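Local atomic coordinates of putative hemin storage protein (Bordetella bronchiseptica, PDB entry 6AU1), a protein that cleaves deacetylated poly-beta-1,6-N-acetyl-D-glucosamine, a biofilm polysaccharide, through the glycoside hydrolase domain that makes up this chain. Residues L235-V240 and R282-A287; E255-Y260 and D295-E300; L301-W306 and N342-E347. All blocks are in the same frame, centred on the assembly; numbering follows the deposited sequence.

Contact 1: L235-V240 and R282-A287. With SO4 (sulfate ion), chain E; EDO (1,2-ethanediol), chain G.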
loop_
_atom_site.group_PDB
_atom_site.type_symbol
_atom_site.label_atom_id
_atom_site.label_comp_id
_atom_site.label_asym_id
_atom_site.label_seq_id
_atom_site.Cartn_x
_atom_site.Cartn_y
_atom_site.Cartn_z
ATOM N N LEU A 235 2.188 1.470 -5.678
ATOM C CA LEU A 235 3.076 2.342 -6.442
ATOM C C LEU A 235 2.297 3.578 -6.874
ATOM O O LEU A 235 1.194 3.464 -7.427
ATOM C CB LEU A 235 3.626 1.602 -7.674
ATOM C CG LEU A 235 4.453 2.399 -8.689
ATOM C CD1 LEU A 235 5.716 2.975 -8.040
ATOM C CD2 LEU A 235 4.815 1.504 -9.861
ATOM N N TYR A 236 2.867 4.748 -6.617
ATOM C CA TYR A 236 2.278 6.000 -7.086
ATOM C C TYR A 236 2.421 6.157 -8.604
ATOM O O TYR A 236 3.367 5.652 -9.202
ATOM C CB TYR A 236 2.940 7.182 -6.388
ATOM C CG TYR A 236 2.402 7.464 -5.008
ATOM C CD1 TYR A 236 1.224 8.190 -4.839
ATOM C CD2 TYR A 236 3.068 7.017 -3.871
ATOM C CE1 TYR A 236 0.723 8.459 -3.572
ATOM C CE2 TYR A 236 2.572 7.288 -2.597
ATOM C CZ TYR A 236 1.403 8.005 -2.460
ATOM O OH TYR A 236 0.907 8.278 -1.203
ATOM N N ALA A 237 1.496 6.891 -9.217
ATOM C CA ALA A 237 1.499 7.058 -10.669
ATOM C C ALA A 237 2.602 7.988 -11.171
ATOM O O ALA A 237 3.080 7.814 -12.289
ATOM C CB ALA A 237 0.152 7.568 -11.140
ATOM N N GLN A 238 2.996 8.991 -10.386
ATOM C CA GLN A 238 3.958 9.961 -10.926
ATOM C C GLN A 238 5.307 9.309 -11.328
ATOM O O GLN A 238 5.825 9.603 -12.410
ATOM C CB GLN A 238 4.174 11.124 -9.932
ATOM C CG GLN A 238 4.853 12.335 -10.533
ATOM C CD GLN A 238 4.914 13.536 -9.586
ATOM O OE1 GLN A 238 4.214 13.589 -8.569
ATOM N NE2 GLN A 238 5.757 14.511 -9.927
ATOM N N PRO A 239 5.868 8.409 -10.491
ATOM C CA PRO A 239 7.101 7.738 -10.943
ATOM C C PRO A 239 6.954 6.904 -12.226
ATOM O O PRO A 239 7.954 6.608 -12.873
ATOM C CB PRO A 239 7.458 6.825 -9.760
ATOM C CG PRO A 239 6.835 7.471 -8.577
ATOM C CD PRO A 239 5.562 8.100 -9.074
ATOM N N VAL A 240 5.731 6.524 -12.581
ATOM C CA VAL A 240 5.486 5.803 -13.826
ATOM C C VAL A 240 5.356 6.778 -15.001
ATOM O O VAL A 240 5.989 6.605 -16.047
ATOM C CB VAL A 240 4.218 4.946 -13.712
ATOM C CG1 VAL A 240 3.959 4.174 -15.020
ATOM C CG2 VAL A 240 4.333 4.005 -12.516
ATOM N N ARG A 282 -4.838 6.324 -20.415
ATOM C CA ARG A 282 -4.204 5.819 -21.626
ATOM C C ARG A 282 -2.675 5.936 -21.528
ATOM O O ARG A 282 -1.949 4.982 -21.816
ATOM C CB ARG A 282 -4.746 6.572 -22.848
ATOM C CG ARG A 282 -4.541 5.882 -24.166
ATOM C CD ARG A 282 -5.562 6.365 -25.208
ATOM N NE ARG A 282 -5.631 7.824 -25.321
ATOM C CZ ARG A 282 -6.694 8.557 -24.992
ATOM N NH1 ARG A 282 -7.790 7.974 -24.523
ATOM N NH2 ARG A 282 -6.665 9.875 -25.136
ATOM N N GLN A 283 -2.191 7.097 -21.091
ATOM C CA GLN A 283 -0.754 7.304 -20.932
ATOM C C GLN A 283 -0.155 6.418 -19.840
ATOM O O GLN A 283 0.972 5.936 -19.982
ATOM C CB GLN A 283 -0.454 8.776 -20.632
ATOM C CG GLN A 283 -0.678 9.680 -21.822
ATOM C CD GLN A 283 -0.598 11.151 -21.465
ATOM O OE1 GLN A 283 -0.545 11.514 -20.290
ATOM N NE2 GLN A 283 -0.603 12.008 -22.478
ATOM N N LEU A 284 -0.897 6.213 -18.753
ATOM C CA LEU A 284 -0.401 5.363 -17.670
ATOM C C LEU A 284 -0.222 3.925 -18.160
ATOM O O LEU A 284 0.815 3.307 -17.922
ATOM C CB LEU A 284 -1.345 5.398 -16.463
ATOM C CG LEU A 284 -0.833 4.679 -15.203
ATOM C CD1 LEU A 284 0.298 5.458 -14.552
ATOM C CD2 LEU A 284 -1.973 4.470 -14.228
ATOM N N VAL A 285 -1.228 3.405 -18.858
ATOM C CA VAL A 285 -1.151 2.050 -19.402
ATOM C C VAL A 285 0.007 1.913 -20.396
ATOM O O VAL A 285 0.754 0.933 -20.357
ATOM C CB VAL A 285 -2.479 1.649 -20.088
ATOM C CG1 VAL A 285 -2.332 0.327 -20.803
ATOM C CG2 VAL A 285 -3.588 1.565 -19.045
ATOM N N ALA A 286 0.166 2.906 -21.267
ATOM C CA ALA A 286 1.249 2.894 -22.249
ATOM C C ALA A 286 2.603 2.836 -21.556
ATOM O O ALA A 286 3.511 2.132 -22.005
ATOM C CB ALA A 286 1.170 4.115 -23.149
ATOM N N ALA A 287 2.736 3.585 -20.463
ATOM C CA ALA A 287 3.986 3.610 -19.709
ATOM C C ALA A 287 4.293 2.242 -19.117
ATOM O O ALA A 287 5.433 1.779 -19.165
ATOM C CB ALA A 287 3.932 4.668 -18.604
HETATM S S SO4 E . -2.839 10.192 -26.187
HETATM O O1 SO4 E . -4.071 10.974 -26.117
HETATM O O2 SO4 E . -2.403 10.098 -27.576
HETATM O O3 SO4 E . -3.084 8.848 -25.671
HETATM O O4 SO4 E . -1.795 10.833 -25.391
HETATM C C1 EDO G . 0.732 8.312 2.215
HETATM O O1 EDO G . 0.807 6.987 2.772
HETATM C C2 EDO G . 2.128 8.793 1.829
HETATM O O2 EDO G . 2.597 8.052 0.696
#
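Val240 sets CG1 trans to the backbone nitrogen (chi1 -180°), and Leu284 sends its CG the same way (chi1 -173°). These torsions bring the two branched ends together, crossing at about a right angle. The chain is a (beta/alpha)8, or TIM, barrel. Here the short helix 238-241, just beyond strand 230-235, meets helix 277-290, which lies between strands 262-266 and 297-305. The interface is wholly apolar, with no hydrogen bond between the two segments. Leu284 CD1 is the methyl shared by two partners, 3.9 Å from Val240 CG1 and 4.0 Å from Ala237 CB. One turn further along the helix, Ala287 CB meets Val240 CG1 at 3.6 Å. Val240 N bonds to Ala237 O at 3.0 Å, which ties Val240 back to Ala237 at the turn into the short helix. Val240 and Leu284 both also rest on Leu265 of strand 262-266, and Ala237 touches Trp280. The packing thus continues into the barrel wall.

Polar groups lie at the two ends of the site. Arg282 grips a sulfate, probably from the crystallisation liquor, through the edge of its guanidinium group. Arg282 NE reaches sulfate O3 at 2.8 Å, and Arg282 NH2 reaches sulfate O1 at 3.0 Å in a nearly straight bond (172°). Gln283 NE2 adds a weak bond to sulfate O4, and Gln279 is a further partner. Tyr236 follows directly on the C-terminal end of strand 230-235, on the barrel face that carries the active site in TIM-barrel enzymes. Its hydroxyl donates to O2 of an ethanediol that also bonds to Asp161; Tyr236 OH and ethanediol O2 are 2.6 Å apart.

Contact 2: E255-Y260 and D295-E300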
loop_
_atom_site.group_PDB
_atom_site.type_symbol
_atom_site.label_atom_id
_atom_site.label_comp_id
_atom_site.label_asym_id
_atom_site.label_seq_id
_atom_site.Cartn_x
_atom_site.Cartn_y
_atom_site.Cartn_z
ATOM N N GLU A 255 11.958 -1.444 -10.893
ATOM C CA GLU A 255 12.472 -2.115 -9.708
ATOM C C GLU A 255 11.353 -2.860 -8.977
ATOM O O GLU A 255 11.581 -3.943 -8.440
ATOM C CB GLU A 255 13.146 -1.116 -8.766
ATOM C CG GLU A 255 14.413 -0.484 -9.346
ATOM C CD GLU A 255 15.493 -1.510 -9.638
ATOM O OE1 GLU A 255 15.670 -2.439 -8.822
ATOM O OE2 GLU A 255 16.162 -1.394 -10.686
ATOM N N PHE A 256 10.157 -2.281 -8.956
ATOM C CA PHE A 256 9.013 -2.949 -8.326
ATOM C C PHE A 256 8.672 -4.215 -9.090
ATOM O O PHE A 256 8.395 -5.263 -8.490
ATOM C CB PHE A 256 7.774 -2.044 -8.274
ATOM C CG PHE A 256 7.716 -1.122 -7.071
ATOM C CD1 PHE A 256 8.869 -0.586 -6.516
ATOM C CD2 PHE A 256 6.492 -0.783 -6.516
ATOM C CE1 PHE A 256 8.795 0.273 -5.407
ATOM C CE2 PHE A 256 6.415 0.067 -5.404
ATOM C CZ PHE A 256 7.572 0.604 -4.869
ATOM N N LEU A 257 8.691 -4.123 -10.417
ATOM C CA LEU A 257 8.326 -5.273 -11.241
ATOM C C LEU A 257 9.293 -6.428 -11.032
ATOM O O LEU A 257 8.915 -7.595 -11.175
ATOM C CB LEU A 257 8.285 -4.892 -12.728
ATOM C CG LEU A 257 7.080 -4.067 -13.191
ATOM C CD1 LEU A 257 7.308 -3.513 -14.600
ATOM C CD2 LEU A 257 5.792 -4.891 -13.129
ATOM N N LYS A 258 10.541 -6.101 -10.696
ATOM C CA LYS A 258 11.561 -7.117 -10.492
ATOM C C LYS A 258 11.418 -7.825 -9.149
ATOM O O LYS A 258 11.900 -8.950 -8.985
ATOM C CB LYS A 258 12.959 -6.496 -10.601
ATOM C CG LYS A 258 13.409 -6.223 -12.026
ATOM C CD LYS A 258 14.620 -5.302 -12.065
ATOM C CE LYS A 258 15.752 -5.813 -11.189
ATOM N NZ LYS A 258 16.938 -4.908 -11.254
ATOM N N SER A 259 10.753 -7.178 -8.201
ATOM C CA SER A 259 10.795 -7.639 -6.814
ATOM C C SER A 259 9.465 -8.091 -6.219
ATOM O O SER A 259 9.450 -8.887 -5.279
ATOM C CB SER A 259 11.373 -6.534 -5.934
ATOM O OG SER A 259 12.599 -6.057 -6.463
ATOM N N TYR A 260 8.352 -7.584 -6.735
ATOM C CA TYR A 260 7.052 -7.964 -6.175
ATOM C C TYR A 260 6.299 -8.866 -7.136
ATOM O O TYR A 260 6.516 -8.815 -8.342
ATOM C CB TYR A 260 6.212 -6.723 -5.834
ATOM C CG TYR A 260 6.921 -5.833 -4.842
ATOM C CD1 TYR A 260 6.985 -6.181 -3.504
ATOM C CD2 TYR A 260 7.568 -4.669 -5.257
ATOM C CE1 TYR A 260 7.651 -5.382 -2.593
ATOM C CE2 TYR A 260 8.240 -3.878 -4.362
ATOM C CZ TYR A 260 8.286 -4.234 -3.037
ATOM O OH TYR A 260 8.970 -3.450 -2.143
ATOM N N ASP A 295 1.432 -7.705 -17.309
ATOM C CA ASP A 295 1.108 -9.013 -16.751
ATOM C C ASP A 295 1.092 -9.017 -15.222
ATOM O O ASP A 295 0.354 -9.796 -14.612
ATOM C CB ASP A 295 2.082 -10.073 -17.267
ATOM C CG ASP A 295 1.771 -10.501 -18.687
ATOM O OD1 ASP A 295 0.622 -10.299 -19.131
ATOM O OD2 ASP A 295 2.674 -11.044 -19.359
ATOM N N ARG A 296 1.866 -8.144 -14.588
ATOM C CA ARG A 296 1.877 -8.149 -13.127
ATOM C C ARG A 296 1.551 -6.804 -12.494
ATOM O O ARG A 296 1.638 -6.649 -11.280
ATOM C CB ARG A 296 3.226 -8.664 -12.623
ATOM C CG ARG A 296 3.443 -10.128 -12.997
ATOM C CD ARG A 296 4.605 -10.759 -12.265
ATOM N NE ARG A 296 5.891 -10.316 -12.785
ATOM C CZ ARG A 296 6.672 -9.428 -12.183
ATOM N NH1 ARG A 296 6.298 -8.887 -11.033
ATOM N NH2 ARG A 296 7.830 -9.089 -12.732
ATOM N N THR A 297 1.139 -5.839 -13.305
ATOM C CA THR A 297 0.673 -4.570 -12.746
ATOM C C THR A 297 -0.837 -4.597 -12.591
ATOM O O THR A 297 -1.565 -4.862 -13.543
ATOM C CB THR A 297 1.087 -3.376 -13.621
ATOM O OG1 THR A 297 2.510 -3.358 -13.722
ATOM C CG2 THR A 297 0.612 -2.050 -13.007
ATOM N N ILE A 298 -1.293 -4.345 -11.372
ATOM C CA ILE A 298 -2.708 -4.215 -11.085
ATOM C C ILE A 298 -3.054 -2.738 -11.076
ATOM O O ILE A 298 -2.487 -1.967 -10.301
ATOM C CB ILE A 298 -3.063 -4.863 -9.745
ATOM C CG1 ILE A 298 -2.695 -6.347 -9.786
ATOM C CG2 ILE A 298 -4.540 -4.667 -9.411
ATOM C CD1 ILE A 298 -2.833 -7.052 -8.456
ATOM N N PHE A 299 -3.949 -2.335 -11.971
ATOM C CA PHE A 299 -4.366 -0.944 -12.022
ATOM C C PHE A 299 -5.459 -0.747 -10.987
ATOM O O PHE A 299 -6.611 -1.125 -11.198
ATOM C CB PHE A 299 -4.835 -0.565 -13.431
ATOM C CG PHE A 299 -3.725 -0.575 -14.446
ATOM C CD1 PHE A 299 -3.313 -1.771 -15.029
ATOM C CD2 PHE A 299 -3.078 0.597 -14.794
ATOM C CE1 PHE A 299 -2.274 -1.787 -15.940
ATOM C CE2 PHE A 299 -2.041 0.595 -15.726
ATOM C CZ PHE A 299 -1.635 -0.596 -16.295
ATOM N N GLU A 300 -5.072 -0.175 -9.851
ATOM C CA GLU A 300 -6.007 0.001 -8.748
ATOM C C GLU A 300 -6.731 1.338 -8.882
ATOM O O GLU A 300 -6.131 2.402 -8.744
ATOM C CB GLU A 300 -5.281 -0.092 -7.410
ATOM C CG GLU A 300 -6.223 -0.087 -6.233
ATOM C CD GLU A 300 -5.558 -0.532 -4.950
ATOM O OE1 GLU A 300 -4.308 -0.575 -4.883
ATOM O OE2 GLU A 300 -6.301 -0.837 -3.999
#
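Leu257 and Thr297 form the close-packed side of this contact. Leu257 CD2 reaches Thr297 OG1 at 3.7 Å, and the two side chains cross at about a right angle. Thr297 OG1 spends its hydrogen bond on Gly293 O, so towards the leucine it makes only a van der Waals contact. Leu257 also leans on Val263, and Thr297 on Leu265 and Val288. Strand 262-266 and helix 277-290 thus border this side.

Arg296 covers the outer, partly exposed side. Its chain bends at chi3 (-75°), which brings the edge of the guanidinium group to carbonyls near the end of helix 253-259. Both terminal nitrogens point at Leu257 O. Arg296 NH2 is modelled 2.4 Å from Leu257 O, so close that the exact length is doubtful. Arg296 NH1 makes a weak, bent bond to Leu257 O at 2.9 Å (127°). Arg296 NH1 also lies 2.7 Å from Tyr260 O, but the angle is too poor for a hydrogen bond. The same NH1 makes a weak bond to Asp261 O. The positive group near the helix C-terminal end would be expected to suit the helix dipole.

Further out the packing gives way to solvent. Lys258 points away from the strand, and Lys258 NZ makes a long salt bridge to Glu255 OE2 at 3.6 Å. Helix 253-259 leads into strand 262-266, which pairs in parallel with strand 297-305. The end of a helix set beside the start of a neighbouring parallel strand is characteristic of the N-terminal side of a (beta/alpha)8 barrel.

Contact 3: L301-W306 and N342-E347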
loop_
_atom_site.group_PDB
_atom_site.type_symbol
_atom_site.label_atom_id
_atom_site.label_comp_id
_atom_site.label_asym_id
_atom_site.label_seq_id
_atom_site.Cartn_x
_atom_site.Cartn_y
_atom_site.Cartn_z
ATOM N N LEU A 301 -8.030 1.259 -9.156
ATOM C CA LEU A 301 -8.847 2.437 -9.441
ATOM C C LEU A 301 -9.472 2.969 -8.166
ATOM O O LEU A 301 -9.546 2.249 -7.171
ATOM C CB LEU A 301 -9.951 2.076 -10.438
ATOM C CG LEU A 301 -9.457 1.451 -11.736
ATOM C CD1 LEU A 301 -10.616 0.822 -12.478
ATOM C CD2 LEU A 301 -8.805 2.536 -12.596
ATOM N N GLN A 302 -9.927 4.219 -8.181
ATOM C CA GLN A 302 -10.603 4.733 -6.995
ATOM C C GLN A 302 -12.115 4.694 -7.170
ATOM O O GLN A 302 -12.640 5.063 -8.221
ATOM C CB GLN A 302 -10.137 6.155 -6.659
ATOM C CG GLN A 302 -10.478 7.223 -7.681
ATOM C CD GLN A 302 -9.826 8.562 -7.342
ATOM O OE1 GLN A 302 -8.925 9.013 -8.046
ATOM N NE2 GLN A 302 -10.277 9.202 -6.257
ATOM N N ALA A 303 -12.807 4.228 -6.131
ATOM C CA ALA A 303 -14.263 4.168 -6.130
ATOM C C ALA A 303 -14.869 5.319 -5.329
ATOM O O ALA A 303 -16.090 5.505 -5.310
ATOM C CB ALA A 303 -14.736 2.834 -5.564
ATOM N N ARG A 304 -14.014 6.088 -4.669
ATOM C CA ARG A 304 -14.471 7.195 -3.855
ATOM C C ARG A 304 -13.627 8.428 -4.140
ATOM O O ARG A 304 -12.424 8.331 -4.398
ATOM C CB ARG A 304 -14.416 6.820 -2.362
ATOM C CG ARG A 304 -14.868 7.919 -1.416
ATOM C CD ARG A 304 -15.148 7.379 -0.007
ATOM N NE ARG A 304 -15.587 8.438 0.889
ATOM C CZ ARG A 304 -16.837 8.879 0.970
ATOM N NH1 ARG A 304 -17.792 8.333 0.217
ATOM N NH2 ARG A 304 -17.135 9.862 1.808
ATOM N N ASP A 305 -14.275 9.584 -4.128
ATOM C CA ASP A 305 -13.593 10.856 -4.238
ATOM C C ASP A 305 -13.361 11.339 -2.803
ATOM O O ASP A 305 -14.238 11.968 -2.212
ATOM C CB ASP A 305 -14.442 11.831 -5.064
ATOM C CG ASP A 305 -13.755 13.153 -5.318
ATOM O OD1 ASP A 305 -12.890 13.548 -4.516
ATOM O OD2 ASP A 305 -14.105 13.809 -6.325
ATOM N N TRP A 306 -12.202 11.007 -2.231
ATOM C CA TRP A 306 -11.957 11.269 -0.810
ATOM C C TRP A 306 -11.850 12.763 -0.507
ATOM O O TRP A 306 -12.103 13.188 0.622
ATOM C CB TRP A 306 -10.680 10.568 -0.314
ATOM C CG TRP A 306 -10.681 9.074 -0.431
ATOM C CD1 TRP A 306 -11.231 8.176 0.441
ATOM C CD2 TRP A 306 -10.075 8.306 -1.467
ATOM N NE1 TRP A 306 -11.018 6.895 0.001
ATOM C CE2 TRP A 306 -10.315 6.945 -1.176
ATOM C CE3 TRP A 306 -9.359 8.633 -2.625
ATOM C CZ2 TRP A 306 -9.860 5.919 -1.993
ATOM C CZ3 TRP A 306 -8.916 7.610 -3.443
ATOM C CH2 TRP A 306 -9.163 6.269 -3.122
ATOM N N ASN A 342 -23.586 0.257 -0.234
ATOM C CA ASN A 342 -23.640 -0.513 -1.473
ATOM C C ASN A 342 -22.957 0.208 -2.620
ATOM O O ASN A 342 -23.490 0.294 -3.730
ATOM C CB ASN A 342 -25.091 -0.836 -1.841
ATOM C CG ASN A 342 -25.789 -1.652 -0.773
ATOM O OD1 ASN A 342 -26.859 -1.280 -0.286
ATOM N ND2 ASN A 342 -25.177 -2.767 -0.388
ATOM N N HIS A 343 -21.773 0.742 -2.346
ATOM C CA HIS A 343 -21.003 1.394 -3.378
ATOM C C HIS A 343 -19.563 0.889 -3.427
ATOM O O HIS A 343 -18.895 0.838 -2.403
ATOM C CB HIS A 343 -21.000 2.898 -3.198
ATOM C CG HIS A 343 -20.415 3.603 -4.371
ATOM N ND1 HIS A 343 -19.054 3.700 -4.565
ATOM C CD2 HIS A 343 -20.996 4.162 -5.458
ATOM C CE1 HIS A 343 -18.822 4.326 -5.703
ATOM N NE2 HIS A 343 -19.983 4.619 -6.264
ATOM N N PRO A 344 -19.068 0.543 -4.630
ATOM C CA PRO A 344 -19.785 0.659 -5.907
ATOM C C PRO A 344 -20.918 -0.351 -6.043
ATOM O O PRO A 344 -21.016 -1.291 -5.254
ATOM C CB PRO A 344 -18.691 0.403 -6.955
ATOM C CG PRO A 344 -17.646 -0.398 -6.244
ATOM C CD PRO A 344 -17.679 0.077 -4.806
ATOM N N ASP A 345 -21.779 -0.129 -7.028
ATOM C CA ASP A 345 -22.915 -1.000 -7.289
ATOM C C ASP A 345 -22.415 -2.362 -7.773
ATOM O O ASP A 345 -21.866 -2.480 -8.873
ATOM C CB ASP A 345 -23.838 -0.339 -8.317
ATOM C CG ASP A 345 -25.081 -1.168 -8.640
ATOM O OD1 ASP A 345 -25.183 -2.343 -8.233
ATOM O OD2 ASP A 345 -25.960 -0.626 -9.329
ATOM N N ALA A 346 -22.600 -3.378 -6.935
ATOM C CA ALA A 346 -22.134 -4.732 -7.219
ATOM C C ALA A 346 -22.753 -5.299 -8.489
ATOM O O ALA A 346 -22.063 -5.925 -9.292
ATOM C CB ALA A 346 -22.431 -5.649 -6.040
ATOM N N GLU A 347 -24.053 -5.083 -8.660
ATOM C CA GLU A 347 -24.760 -5.555 -9.840
ATOM C C GLU A 347 -24.143 -5.000 -11.119
ATOM O O GLU A 347 -24.015 -5.710 -12.115
ATOM C CB GLU A 347 -26.245 -5.176 -9.766
#
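Ala303, His343 and Pro344 carry this contact, near the C-terminal end of strand 297-305 of the (beta/alpha)8 barrel. Ala303 sits in the break of that strand. It gives the most surface, with its methyl facing 342-347. The backbone pairs of Ala303 with Ile312 and Tyr335 hold it in place.

His343 comes next. Its CG lies opposite the backbone nitrogen (chi1 -170°), which swings the ring towards Ala303. The ring edge then meets the carbonyl: His343 CE1 is 3.0 Å from Ala303 O, near the ring plane. This is a short carbon-to-oxygen approach, not a classical hydrogen bond. His343 NE2 makes a weak bond to Ile312 O. The His343 side chain is also about 3 Å from a bound sulfate, probably from the crystallisation liquor.

Pro344 follows a cis peptide bond. Pro344 CD rests against Ala303 CB at 4.1 Å, and Pro344 CB sits on one face of the His343 ring, toward its rim. Pro344 O bonds to Arg35, which ties the loop to helix 22-39.

Each segment also has an internal side-chain bond. Gln302 NE2 bonds to Arg304 O at 3.0 Å, almost straight (168°), and so spans the strand break at Ala303. Beyond Pro344, Asp345 is the N-cap of helix 346-353, and Asp345 OD1 weakly accepts from Glu347 N at 3.0 Å.

All three contacts are largely buried, but contact 2 lies nearest the centre of the chain and contact 3 farthest, with the least surface buried. Contacts 1 and 2 touch. Leu235 packs on Phe256, and Phe299 packs on Leu284 and Val285, both filling the layer between barrel strands and helices. Contact 1 is helix against helix and purely apolar. Contact 2 joins a helix to the start of a strand and adds an arginine on its partly exposed side. Contacts 2 and 3 both use strand 297-305, at its beginning and its far end. Apart from that chain continuity, contact 3 touches neither of the others. It joins the strand end to a loop through alanine, histidine and cis-proline.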